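Local structure of Iron(3+)-hydroxamate-binding protein FhuD (Bacillus subtilis subsp. subtilis, 3G9Q) at residues Ala38-Gly50 with Ile248-Gln261. The protein binds iron(3+)-hydroxamate complexes such as ferrichrome and hands them to the membrane-bound permease of the FhuCBGD ABC transporter. Residues are numbered along the deposited sequence; the frame is centred on the assembly and turned at random.
Sequences APENVFKNPYYKG and IGFYFTDPISLEGQ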
ATOM      1  N   ALA A  38       6.831   0.866  16.819  1.00 41.10           N
ATOM      2  CA  ALA A  38       5.859   0.774  15.739  1.00 44.39           C
ATOM      3  C   ALA A  38       4.788  -0.248  16.117  1.00 49.30           C
ATOM      4  O   ALA A  38       5.041  -1.144  16.923  1.00 52.78           O
ATOM      5  CB  ALA A  38       6.546   0.355  14.447  1.00 39.34           C
ATOM      6  N   PRO A  39       3.565  -0.105  15.568  1.00 51.56           N
ATOM      7  CA  PRO A  39       2.465  -1.039  15.858  1.00 47.52           C
ATOM      8  C   PRO A  39       2.709  -2.434  15.252  1.00 59.89           C
ATOM      9  O   PRO A  39       3.669  -2.639  14.501  1.00 70.00           O
ATOM     10  CB  PRO A  39       1.246  -0.326  15.271  1.00 36.45           C
ATOM     11  CG  PRO A  39       1.825   0.516  14.192  1.00 46.88           C
ATOM     12  CD  PRO A  39       3.077   1.058  14.805  1.00 38.42           C
ATOM     13  N   GLU A  40       1.840  -3.391  15.565  1.00 67.30           N
ATOM     14  CA  GLU A  40       2.015  -4.757  15.069  1.00 74.73           C
ATOM     15  C   GLU A  40       2.084  -4.963  13.565  1.00 71.21           C
ATOM     16  O   GLU A  40       2.922  -5.721  13.073  1.00 68.18           O
ATOM     17  CB  GLU A  40       0.938  -5.681  15.648  1.00 86.58           C
ATOM     18  CG  GLU A  40       1.462  -6.534  16.802  1.00106.62           C
ATOM     19  CD  GLU A  40       2.593  -7.478  16.384  1.00110.15           C
ATOM     20  OE1 GLU A  40       3.405  -7.856  17.262  1.00110.59           O
ATOM     21  OE2 GLU A  40       2.657  -7.849  15.185  1.00112.38           O
ATOM     22  N   ASN A  41       1.201  -4.309  12.831  1.00 71.03           N
ATOM     23  CA  ASN A  41       1.197  -4.461  11.382  1.00 63.00           C
ATOM     24  C   ASN A  41       2.602  -4.450  10.808  1.00 53.36           C
ATOM     25  O   ASN A  41       2.956  -5.294   9.993  1.00 56.34           O
ATOM     26  CB  ASN A  41       0.376  -3.340  10.765  1.00 71.02           C
ATOM     27  CG  ASN A  41      -1.026  -3.323  11.291  1.00 79.28           C
ATOM     28  OD1 ASN A  41      -1.756  -4.300  11.121  1.00 85.23           O
ATOM     29  ND2 ASN A  41      -1.415  -2.228  11.956  1.00 74.43           N
ATOM     30  N   VAL A  42       3.396  -3.490  11.259  1.00 47.24           N
ATOM     31  CA  VAL A  42       4.761  -3.326  10.796  1.00 50.24           C
ATOM     32  C   VAL A  42       5.572  -4.624  10.840  1.00 52.91           C
ATOM     33  O   VAL A  42       6.251  -4.987   9.874  1.00 48.40           O
ATOM     34  CB  VAL A  42       5.444  -2.218  11.622  1.00 50.28           C
ATOM     35  CG1 VAL A  42       6.881  -2.021  11.189  1.00 32.23           C
ATOM     36  CG2 VAL A  42       4.649  -0.930  11.465  1.00 48.15           C
ATOM     37  N   PHE A  43       5.479  -5.338  11.951  1.00 62.55           N
ATOM     38  CA  PHE A  43       6.207  -6.589  12.113  1.00 63.80           C
ATOM     39  C   PHE A  43       5.515  -7.747  11.407  1.00 68.45           C
ATOM     40  O   PHE A  43       5.785  -8.910  11.700  1.00 77.04           O
ATOM     41  CB  PHE A  43       6.369  -6.905  13.599  1.00 55.21           C
ATOM     42  CG  PHE A  43       7.041  -5.816  14.363  1.00 51.81           C
ATOM     43  CD1 PHE A  43       6.368  -4.632  14.645  1.00 47.02           C
ATOM     44  CD2 PHE A  43       8.369  -5.940  14.743  1.00 49.32           C
ATOM     45  CE1 PHE A  43       7.010  -3.592  15.288  1.00 44.03           C
ATOM     46  CE2 PHE A  43       9.021  -4.903  15.387  1.00 47.75           C
ATOM     47  CZ  PHE A  43       8.344  -3.726  15.660  1.00 48.07           C
ATOM     48  N   LYS A  44       4.615  -7.433  10.481  1.00 69.32           N
ATOM     49  CA  LYS A  44       3.925  -8.474   9.731  1.00 70.84           C
ATOM     50  C   LYS A  44       4.024  -8.232   8.236  1.00 66.81           C
ATOM     51  O   LYS A  44       3.908  -9.165   7.438  1.00 61.73           O
ATOM     52  CB  LYS A  44       2.453  -8.561  10.138  1.00 80.77           C
ATOM     53  CG  LYS A  44       2.204  -9.284  11.449  1.00 78.11           C
ATOM     54  CD  LYS A  44       0.724  -9.602  11.593  1.00 77.82           C
ATOM     55  CE  LYS A  44       0.438 -10.312  12.905  1.00 87.47           C
ATOM     56  NZ  LYS A  44       0.884  -9.484  14.074  1.00 76.12           N
ATOM     57  N   ASN A  45       4.248  -6.974   7.866  1.00 58.91           N
ATOM     58  CA  ASN A  45       4.366  -6.588   6.462  1.00 50.43           C
ATOM     59  C   ASN A  45       5.599  -7.249   5.843  1.00 46.81           C
ATOM     60  O   ASN A  45       6.702  -7.094   6.336  1.00 54.00           O
ATOM     61  CB  ASN A  45       4.464  -5.074   6.357  1.00 41.59           C
ATOM     62  CG  ASN A  45       4.439  -4.592   4.931  1.00 44.97           C
ATOM     63  OD1 ASN A  45       4.238  -5.369   3.995  1.00 49.61           O
ATOM     64  ND2 ASN A  45       4.636  -3.294   4.752  1.00 50.34           N
ATOM     65  N   PRO A  46       5.424  -8.002   4.753  1.00 43.16           N
ATOM     66  CA  PRO A  46       6.570  -8.660   4.132  1.00 46.39           C
ATOM     67  C   PRO A  46       7.614  -7.694   3.609  1.00 51.87           C
ATOM     68  O   PRO A  46       8.771  -8.069   3.416  1.00 56.93           O
ATOM     69  CB  PRO A  46       5.933  -9.477   3.017  1.00 50.25           C
ATOM     70  CG  PRO A  46       4.747  -8.641   2.637  1.00 54.94           C
ATOM     71  CD  PRO A  46       4.197  -8.274   3.992  1.00 51.13           C
ATOM     72  N   TYR A  47       7.234  -6.447   3.381  1.00 40.68           N
ATOM     73  CA  TYR A  47       8.218  -5.509   2.874  1.00 50.70           C
ATOM     74  C   TYR A  47       9.016  -4.867   4.019  1.00 55.30           C
ATOM     75  O   TYR A  47      10.025  -4.188   3.796  1.00 44.70           O
ATOM     76  CB  TYR A  47       7.532  -4.456   1.983  1.00 42.98           C
ATOM     77  CG  TYR A  47       6.835  -5.050   0.774  1.00 40.97           C
ATOM     78  CD1 TYR A  47       5.529  -4.677   0.444  1.00 51.93           C
ATOM     79  CD2 TYR A  47       7.464  -6.022  -0.020  1.00 49.95           C
ATOM     80  CE1 TYR A  47       4.861  -5.252  -0.635  1.00 34.38           C
ATOM     81  CE2 TYR A  47       6.802  -6.608  -1.106  1.00 30.67           C
ATOM     82  CZ  TYR A  47       5.495  -6.218  -1.402  1.00 42.65           C
ATOM     83  OH  TYR A  47       4.808  -6.806  -2.450  1.00 43.30           O
ATOM     84  N   TYR A  48       8.569  -5.114   5.248  1.00 55.08           N
ATOM     85  CA  TYR A  48       9.234  -4.578   6.440  1.00 63.03           C
ATOM     86  C   TYR A  48      10.092  -5.650   7.119  1.00 63.81           C
ATOM     87  O   TYR A  48      11.291  -5.756   6.855  1.00 48.72           O
ATOM     88  CB  TYR A  48       8.201  -4.058   7.454  1.00 58.76           C
ATOM     89  CG  TYR A  48       7.459  -2.778   7.090  1.00 54.50           C
ATOM     90  CD1 TYR A  48       6.308  -2.411   7.795  1.00 49.44           C
ATOM     91  CD2 TYR A  48       7.912  -1.919   6.080  1.00 49.55           C
ATOM     92  CE1 TYR A  48       5.624  -1.236   7.518  1.00 55.32           C
ATOM     93  CE2 TYR A  48       7.221  -0.723   5.792  1.00 58.82           C
ATOM     94  CZ  TYR A  48       6.078  -0.394   6.525  1.00 53.84           C
ATOM     95  OH  TYR A  48       5.394   0.779   6.304  1.00 52.74           O
ATOM     96  N   LYS A  49       9.465  -6.441   7.994  1.00 78.45           N
ATOM     97  CA  LYS A  49      10.159  -7.509   8.721  1.00 83.52           C
ATOM     98  C   LYS A  49      11.127  -8.213   7.778  1.00 77.93           C
ATOM     99  O   LYS A  49      12.136  -8.780   8.205  1.00 65.16           O
ATOM    100  CB  LYS A  49       9.144  -8.512   9.307  1.00 85.53           C
ATOM    101  CG  LYS A  49       8.324  -9.301   8.280  1.00 88.74           C
ATOM    102  CD  LYS A  49       7.227 -10.144   8.944  1.00 90.99           C
ATOM    103  CE  LYS A  49       7.776 -11.295   9.798  1.00 93.58           C
ATOM    104  NZ  LYS A  49       8.566 -10.865  10.991  1.00104.42           N
ATOM    105  N   GLY A  50      10.801  -8.147   6.488  1.00 77.28           N
ATOM    106  CA  GLY A  50      11.626  -8.744   5.457  1.00 80.66           C
ATOM    107  C   GLY A  50      13.099  -8.429   5.651  1.00 82.35           C
ATOM    108  O   GLY A  50      13.956  -9.200   5.223  1.00 85.35           O
ATOM    109  N   ILE A 248      -1.538  -8.339   3.213  1.00 54.50           N
ATOM    110  CA  ILE A 248      -0.736  -7.555   4.151  1.00 53.90           C
ATOM    111  C   ILE A 248       0.273  -6.655   3.439  1.00 47.32           C
ATOM    112  O   ILE A 248       0.558  -5.541   3.875  1.00 43.10           O
ATOM    113  CB  ILE A 248       0.035  -8.470   5.106  1.00 56.92           C
ATOM    114  CG1 ILE A 248      -0.927  -9.516   5.685  1.00 60.33           C
ATOM    115  CG2 ILE A 248       0.715  -7.619   6.200  1.00 48.62           C
ATOM    116  CD1 ILE A 248      -0.251 -10.663   6.427  1.00 68.99           C
ATOM    117  N   GLY A 249       0.808  -7.151   2.336  1.00 47.52           N
ATOM    118  CA  GLY A 249       1.777  -6.379   1.594  1.00 52.25           C
ATOM    119  C   GLY A 249       1.165  -5.162   0.935  1.00 52.61           C
ATOM    120  O   GLY A 249       1.776  -4.094   0.932  1.00 54.24           O
ATOM    121  N   PHE A 250      -0.036  -5.320   0.386  1.00 37.37           N
ATOM    122  CA  PHE A 250      -0.725  -4.226  -0.298  1.00 49.08           C
ATOM    123  C   PHE A 250      -1.618  -3.365   0.596  1.00 52.69           C
ATOM    124  O   PHE A 250      -2.402  -2.532   0.124  1.00 40.85           O
ATOM    125  CB  PHE A 250      -1.525  -4.788  -1.464  1.00 38.26           C
ATOM    126  CG  PHE A 250      -0.675  -5.197  -2.618  1.00 40.02           C
ATOM    127  CD1 PHE A 250      -0.569  -4.378  -3.738  1.00 31.09           C
ATOM    128  CD2 PHE A 250       0.053  -6.386  -2.570  1.00 37.30           C
ATOM    129  CE1 PHE A 250       0.257  -4.741  -4.801  1.00 48.62           C
ATOM    130  CE2 PHE A 250       0.883  -6.769  -3.617  1.00 35.30           C
ATOM    131  CZ  PHE A 250       0.991  -5.949  -4.740  1.00 46.48           C
ATOM    132  N   TYR A 251      -1.459  -3.586   1.894  1.00 51.80           N
ATOM    133  CA  TYR A 251      -2.170  -2.888   2.941  1.00 47.61           C
ATOM    134  C   TYR A 251      -1.646  -1.461   3.053  1.00 51.05           C
ATOM    135  O   TYR A 251      -2.414  -0.543   3.310  1.00 51.98           O
ATOM    136  CB  TYR A 251      -1.934  -3.624   4.254  1.00 59.64           C
ATOM    137  CG  TYR A 251      -2.992  -3.399   5.296  1.00 78.13           C
ATOM    138  CD1 TYR A 251      -3.112  -2.170   5.956  1.00 79.87           C
ATOM    139  CD2 TYR A 251      -3.887  -4.421   5.621  1.00 88.48           C
ATOM    140  CE1 TYR A 251      -4.101  -1.970   6.921  1.00 81.40           C
ATOM    141  CE2 TYR A 251      -4.875  -4.234   6.574  1.00 93.68           C
ATOM    142  CZ  TYR A 251      -4.978  -3.012   7.220  1.00 86.77           C
ATOM    143  OH  TYR A 251      -5.965  -2.857   8.159  1.00 87.13           O
ATOM    144  N   PHE A 252      -0.341  -1.275   2.860  1.00 54.80           N
ATOM    145  CA  PHE A 252       0.256   0.059   2.957  1.00 54.04           C
ATOM    146  C   PHE A 252       0.651   0.641   1.609  1.00 48.23           C
ATOM    147  O   PHE A 252       0.709  -0.071   0.611  1.00 36.69           O
ATOM    148  CB  PHE A 252       1.507   0.045   3.845  1.00 55.87           C
ATOM    149  CG  PHE A 252       1.372  -0.793   5.085  1.00 72.39           C
ATOM    150  CD1 PHE A 252       1.698  -2.142   5.057  1.00 70.29           C
ATOM    151  CD2 PHE A 252       0.910  -0.237   6.282  1.00 70.17           C
ATOM    152  CE1 PHE A 252       1.570  -2.924   6.200  1.00 69.84           C
ATOM    153  CE2 PHE A 252       0.778  -1.015   7.432  1.00 58.14           C
ATOM    154  CZ  PHE A 252       1.107  -2.357   7.392  1.00 56.59           C
ATOM    155  N   THR A 253       0.940   1.940   1.599  1.00 39.51           N
ATOM    156  CA  THR A 253       1.348   2.639   0.387  1.00 42.41           C
ATOM    157  C   THR A 253       2.509   3.583   0.687  1.00 42.33           C
ATOM    158  O   THR A 253       2.610   4.657   0.102  1.00 49.55           O
ATOM    159  CB  THR A 253       0.187   3.486  -0.224  1.00 51.33           C
ATOM    160  OG1 THR A 253      -0.260   4.462   0.733  1.00 46.98           O
ATOM    161  CG2 THR A 253      -0.985   2.594  -0.631  1.00 43.95           C
ATOM    162  N   ASP A 254       3.377   3.191   1.609  1.00 40.94           N
ATOM    163  CA  ASP A 254       4.536   4.008   1.955  1.00 45.40           C
ATOM    164  C   ASP A 254       5.617   3.697   0.911  1.00 44.43           C
ATOM    165  O   ASP A 254       5.516   2.706   0.192  1.00 44.74           O
ATOM    166  CB  ASP A 254       5.026   3.647   3.354  1.00 50.64           C
ATOM    167  CG  ASP A 254       5.266   2.155   3.509  1.00 56.96           C
ATOM    168  OD1 ASP A 254       4.270   1.395   3.571  1.00 46.97           O
ATOM    169  OD2 ASP A 254       6.448   1.748   3.546  1.00 52.97           O
ATOM    170  N   PRO A 255       6.672   4.527   0.827  1.00 49.43           N
ATOM    171  CA  PRO A 255       7.787   4.377  -0.127  1.00 44.44           C
ATOM    172  C   PRO A 255       8.400   2.974  -0.235  1.00 45.99           C
ATOM    173  O   PRO A 255       8.741   2.509  -1.334  1.00 46.53           O
ATOM    174  CB  PRO A 255       8.799   5.410   0.359  1.00 37.03           C
ATOM    175  CG  PRO A 255       7.926   6.490   0.925  1.00 44.66           C
ATOM    176  CD  PRO A 255       6.887   5.694   1.702  1.00 45.29           C
ATOM    177  N   ILE A 256       8.562   2.302   0.900  1.00 44.77           N
ATOM    178  CA  ILE A 256       9.121   0.953   0.893  1.00 39.95           C
ATOM    179  C   ILE A 256       8.129  -0.073   0.343  1.00 44.26           C
ATOM    180  O   ILE A 256       8.500  -0.932  -0.454  1.00 46.30           O
ATOM    181  CB  ILE A 256       9.500   0.488   2.294  1.00 34.50           C
ATOM    182  CG1 ILE A 256      10.486   1.469   2.911  1.00 33.79           C
ATOM    183  CG2 ILE A 256      10.044  -0.945   2.219  1.00 20.85           C
ATOM    184  CD1 ILE A 256      10.721   1.287   4.407  1.00 37.63           C
ATOM    185  N   SER A 257       6.881   0.005   0.800  1.00 39.17           N
ATOM    186  CA  SER A 257       5.847  -0.919   0.364  1.00 41.45           C
ATOM    187  C   SER A 257       5.556  -0.748  -1.123  1.00 46.19           C
ATOM    188  O   SER A 257       5.337  -1.731  -1.846  1.00 36.72           O
ATOM    189  CB  SER A 257       4.556  -0.703   1.153  1.00 46.70           C
ATOM    190  OG  SER A 257       4.679  -1.151   2.489  1.00 44.10           O
ATOM    191  N   LEU A 258       5.547   0.505  -1.570  1.00 41.76           N
ATOM    192  CA  LEU A 258       5.298   0.822  -2.967  1.00 41.38           C
ATOM    193  C   LEU A 258       6.380   0.176  -3.826  1.00 43.82           C
ATOM    194  O   LEU A 258       6.090  -0.384  -4.886  1.00 47.67           O
ATOM    195  CB  LEU A 258       5.273   2.344  -3.182  1.00 38.44           C
ATOM    196  CG  LEU A 258       4.064   3.111  -2.621  1.00 42.66           C
ATOM    197  CD1 LEU A 258       4.203   4.597  -2.913  1.00 35.52           C
ATOM    198  CD2 LEU A 258       2.782   2.561  -3.236  1.00 36.57           C
ATOM    199  N   GLU A 259       7.629   0.246  -3.372  1.00 46.98           N
ATOM    200  CA  GLU A 259       8.720  -0.368  -4.117  1.00 49.15           C
ATOM    201  C   GLU A 259       8.514  -1.874  -4.201  1.00 48.61           C
ATOM    202  O   GLU A 259       8.631  -2.459  -5.277  1.00 53.58           O
ATOM    203  CB  GLU A 259      10.070  -0.057  -3.467  1.00 50.99           C
ATOM    204  CG  GLU A 259      10.709   1.230  -3.985  1.00 56.95           C
ATOM    205  CD  GLU A 259      12.115   1.461  -3.444  1.00 51.19           C
ATOM    206  OE1 GLU A 259      12.257   1.952  -2.298  1.00 46.65           O
ATOM    207  OE2 GLU A 259      13.071   1.137  -4.172  1.00 49.68           O
ATOM    208  N   GLY A 260       8.196  -2.496  -3.068  1.00 42.25           N
ATOM    209  CA  GLY A 260       7.964  -3.930  -3.046  1.00 45.11           C
ATOM    210  C   GLY A 260       6.779  -4.354  -3.904  1.00 45.09           C
ATOM    211  O   GLY A 260       6.817  -5.396  -4.573  1.00 40.12           O
ATOM    212  N   GLN A 261       5.721  -3.546  -3.878  1.00 40.06           N
ATOM    213  CA  GLN A 261       4.518  -3.816  -4.669  1.00 36.65           C
ATOM    214  C   GLN A 261       4.773  -3.669  -6.165  1.00 30.71           C
ATOM    215  O   GLN A 261       4.259  -4.455  -6.948  1.00 36.60           O
ATOM    216  CB  GLN A 261       3.377  -2.874  -4.266  1.00 33.55           C
ATOM    217  CG  GLN A 261       2.984  -2.948  -2.810  1.00 33.49           C
ATOM    218  CD  GLN A 261       1.902  -1.952  -2.454  1.00 43.25           C
ATOM    219  OE1 GLN A 261       1.411  -1.934  -1.325  1.00 49.98           O
ATOM    220  NE2 GLN A 261       1.526  -1.112  -3.412  1.00 38.13           N
TER
HETATM  221  O   HOH W   1      -4.814  -4.693   9.973  1.00 46.02           O
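Asn45 and Ser257 are joined by a hydrogen bond between the two segments and illustrate how a helix N-terminus can be tied to a distant loop. Asn45 ND2 donates to Ser257 OG over 3.1 Å, with an N-H...O angle of 150° and the hydroxyl lying practically in the amide plane. The serine passes the chain on: its OG donates to Asp254 OD1 at 2.8 Å, on the syn side of the carboxylate, while its backbone N makes the N-cap bond to Asp254 OD2. The other end of the amide, Asn45 OD1, takes a weak bond from Tyr47 N, which may help to set the turn of the amide. Asp254 also meets Tyr48 OH, 3.0 Å from its OD1; that phenol bonds to Gly26 N of helix 25-31.

Two aromatic rings pack against the amide. Asn45 ND2 sits 3.4 Å above the plane of the Tyr48 ring, over its centre, and the Asn45 side chain slides past that of Phe252 in the opposite direction, amide and ring planes 30° apart. Asn41 CB abuts the edge of Phe252 at CZ.

The apolar part centres on Tyr47. With CG anti to its carbonyl carbon (chi1 -61°), the ring reaches the helix and lays one face on Gly260 CA, a CH-pi contact 3.7 Å from the ring centroid. Gly249 O lies at its edge, and Ile256 CG2 packs by its CB. A serine in its place would probably leave a gap over Gly260 CA and take the ring edge from beside Gly249 O.

The loop following strand 35-37 thus joins the start of helix 255-270, linking the N-terminal lobe to the last helix of this two-lobed binding-protein fold. The relay's buried polar groups have mutual partners, which is consistent with a junction of well-defined geometry.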